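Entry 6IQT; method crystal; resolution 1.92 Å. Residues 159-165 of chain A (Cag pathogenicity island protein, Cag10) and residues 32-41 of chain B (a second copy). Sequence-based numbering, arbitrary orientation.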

# COMPACT_ATOMS: atom_id res chain seq x y z
N ILE A 159 3.93 1.42 -5.17
CA ILE A 159 3.07 2.04 -4.17
C ILE A 159 2.52 0.93 -3.29
O ILE A 159 2.32 -0.21 -3.73
CB ILE A 159 1.94 2.87 -4.82
CG1 ILE A 159 1.26 3.78 -3.79
CG2 ILE A 159 0.89 1.98 -5.49
CD1 ILE A 159 0.23 4.73 -4.41
N GLN A 160 2.28 1.26 -2.02
CA GLN A 160 1.63 0.36 -1.08
C GLN A 160 0.64 1.19 -0.29
O GLN A 160 0.94 2.34 0.06
CB GLN A 160 2.63 -0.33 -0.14
CG GLN A 160 3.60 -1.31 -0.84
CD GLN A 160 2.87 -2.45 -1.59
OE1 GLN A 160 1.89 -3.01 -1.09
NE2 GLN A 160 3.37 -2.79 -2.78
N ILE A 161 -0.55 0.64 -0.03
CA ILE A 161 -1.66 1.40 0.52
C ILE A 161 -2.27 0.64 1.69
O ILE A 161 -2.47 -0.57 1.61
CB ILE A 161 -2.73 1.66 -0.57
CG1 ILE A 161 -2.15 2.53 -1.68
CG2 ILE A 161 -3.96 2.32 0.04
CD1 ILE A 161 -2.90 2.41 -2.98
N THR A 162 -2.57 1.37 2.77
CA THR A 162 -3.29 0.82 3.93
C THR A 162 -4.54 1.65 4.17
O THR A 162 -4.45 2.84 4.52
CB THR A 162 -2.43 0.84 5.20
OG1 THR A 162 -1.16 0.24 4.95
CG2 THR A 162 -3.14 0.08 6.33
N ASP A 163 -5.71 1.03 4.03
CA ASP A 163 -6.95 1.73 4.34
C ASP A 163 -7.08 1.90 5.84
O ASP A 163 -6.72 1.01 6.61
CB ASP A 163 -8.14 0.98 3.76
CG ASP A 163 -8.19 1.04 2.25
OD1 ASP A 163 -7.67 2.03 1.68
OD2 ASP A 163 -8.73 0.12 1.62
N LEU A 164 -7.55 3.07 6.27
CA LEU A 164 -7.54 3.38 7.69
C LEU A 164 -8.89 3.19 8.37
O LEU A 164 -9.00 3.47 9.57
CB LEU A 164 -7.02 4.80 7.90
CG LEU A 164 -5.51 4.85 7.63
CD1 LEU A 164 -4.93 6.22 7.97
CD2 LEU A 164 -4.79 3.73 8.37
N GLN A 165 -9.90 2.71 7.65
CA GLN A 165 -11.11 2.22 8.31
C GLN A 165 -11.39 0.77 7.92
O GLN A 165 -10.54 -0.10 8.09
CB GLN A 165 -12.32 3.11 7.97
CG GLN A 165 -12.12 4.61 8.19
CD GLN A 165 -11.60 4.97 9.58
OE1 GLN A 165 -11.71 4.19 10.53
NE2 GLN A 165 -11.02 6.17 9.70
N ASP B 32 -4.95 -2.13 14.70
CA ASP B 32 -5.45 -2.65 13.43
C ASP B 32 -4.60 -2.18 12.26
O ASP B 32 -4.43 -2.92 11.29
CB ASP B 32 -6.91 -2.23 13.21
CG ASP B 32 -7.88 -3.00 14.09
OD1 ASP B 32 -7.43 -3.80 14.94
OD2 ASP B 32 -9.10 -2.78 13.92
N SER B 33 -4.08 -0.96 12.33
CA SER B 33 -3.19 -0.46 11.28
C SER B 33 -1.92 -1.28 11.22
O SER B 33 -1.43 -1.61 10.13
CB SER B 33 -2.85 1.01 11.54
OG SER B 33 -3.80 1.86 10.92
N ALA B 34 -1.34 -1.58 12.38
CA ALA B 34 -0.11 -2.37 12.40
C ALA B 34 -0.37 -3.81 11.97
O ALA B 34 0.47 -4.40 11.28
CB ALA B 34 0.50 -2.35 13.81
N THR B 35 -1.49 -4.39 12.40
CA THR B 35 -1.84 -5.75 11.99
C THR B 35 -2.04 -5.82 10.49
O THR B 35 -1.55 -6.74 9.83
CB THR B 35 -3.12 -6.24 12.71
OG1 THR B 35 -2.99 -6.10 14.13
CG2 THR B 35 -3.41 -7.71 12.38
N SER B 36 -2.77 -4.84 9.94
CA SER B 36 -2.93 -4.75 8.49
C SER B 36 -1.59 -4.59 7.79
O SER B 36 -1.38 -5.16 6.71
CB SER B 36 -3.86 -3.58 8.15
OG SER B 36 -5.21 -3.92 8.37
N LYS B 37 -0.69 -3.78 8.35
CA LYS B 37 0.61 -3.55 7.72
C LYS B 37 1.46 -4.82 7.69
O LYS B 37 2.04 -5.17 6.66
CB LYS B 37 1.35 -2.42 8.45
CG LYS B 37 2.62 -1.98 7.73
CD LYS B 37 2.31 -1.34 6.40
CE LYS B 37 3.59 -0.89 5.72
NZ LYS B 37 4.43 -0.04 6.61
N PHE B 38 1.54 -5.53 8.82
CA PHE B 38 2.24 -6.81 8.89
C PHE B 38 1.66 -7.82 7.90
O PHE B 38 2.40 -8.53 7.21
CB PHE B 38 2.17 -7.34 10.33
CG PHE B 38 2.77 -8.71 10.51
CD1 PHE B 38 4.14 -8.86 10.67
CD2 PHE B 38 1.97 -9.83 10.53
CE1 PHE B 38 4.69 -10.12 10.84
CE2 PHE B 38 2.52 -11.09 10.70
CZ PHE B 38 3.88 -11.23 10.86
N VAL B 39 0.33 -7.93 7.83
CA VAL B 39 -0.27 -8.86 6.89
C VAL B 39 0.12 -8.49 5.46
O VAL B 39 0.45 -9.37 4.64
CB VAL B 39 -1.80 -8.87 7.08
CG1 VAL B 39 -2.52 -9.34 5.81
CG2 VAL B 39 -2.16 -9.74 8.28
N SER B 40 0.10 -7.20 5.15
CA SER B 40 0.38 -6.74 3.79
C SER B 40 1.83 -7.00 3.41
O SER B 40 2.13 -7.35 2.27
CB SER B 40 0.05 -5.24 3.69
OG SER B 40 0.34 -4.73 2.39
N LEU B 41 2.75 -6.82 4.36
CA LEU B 41 4.15 -7.08 4.10
C LEU B 41 4.41 -8.57 3.90
O LEU B 41 5.07 -8.96 2.94
CB LEU B 41 5.00 -6.55 5.26
CG LEU B 41 5.08 -5.04 5.42
CD1 LEU B 41 5.68 -4.69 6.79
CD2 LEU B 41 5.88 -4.40 4.27

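Strand 159-163 of chain A runs across helix 32-41 of chain B, with the two directions 146° apart. Their axes come no closer than 9.1 Å. The contact is small: 213 Å² is buried, counting both sides. No hydrogen bond or salt bridge links the two stretches. What joins them here is packing, mostly between side chains.

The van der Waals contacts centre on T162(A). Its CA-to-CB bond points toward the helix, and it has the largest covered area of any residue in the two stretches, 60 Å². The methyl CG2 of T162(A) lies 4.2 Å from CB of S36(B). CG2 of T162(A) also lies 4.5 Å from the backbone O of S33(B), one helical turn earlier. O of S33(B) already accepts a hydrogen bond from N of K37(B) at 2.9 Å, as expected inside a helix. On the hydroxyl side, OG1 of T162(A) is 4.1 Å from CD of K37(B). K37(B) contributes the aliphatic part of its chain to the contact, while its NZ is hydrogen-bonded elsewhere in the structure. Threonine suits this place because it is short and its methyl can pack on the helix; its hydroxyl makes no hydrogen bond to the helix stretch. S36(B) also points toward the strand, and its CB meets the methyl.

The closest contact is just past the strand, near the start of the helix stretch. L164(A) follows the strand, and its CA-to-CB bond points sideways to the helix. The rotamer is m at chi1 and t at chi2, and the end of the side chain comes nearer. CD2 of L164(A) reaches OG of S33(B) at 3.3 Å. This is a tight contact between a methyl and a hydroxyl oxygen, not a hydrogen bond. S33(B) itself points sideways, with chi1 in m.

Polar side chains meet at the other end without bonding. Q160(A) and S40(B) both point toward the opposing stretch, yet OE1 of Q160(A) stays 4.2 Å from OG of S40(B). That is too long for a hydrogen bond.

The pattern follows the secondary structure. Q160(A) and T162(A) point toward the helix, and I161(A) between them points away, as alternation in a strand requires. On the helix, S33(B), S36(B) or K37(B), and S40(B) recur every three or four residues, so they lie along one side and make all the contacts within 4.5 Å. Three of the four are serines, which are short and add little bulk to this face. Backbone hydrogen bonds, such as N of S40(B) to O of S36(B) at 3.0 Å, hold the helix in shape.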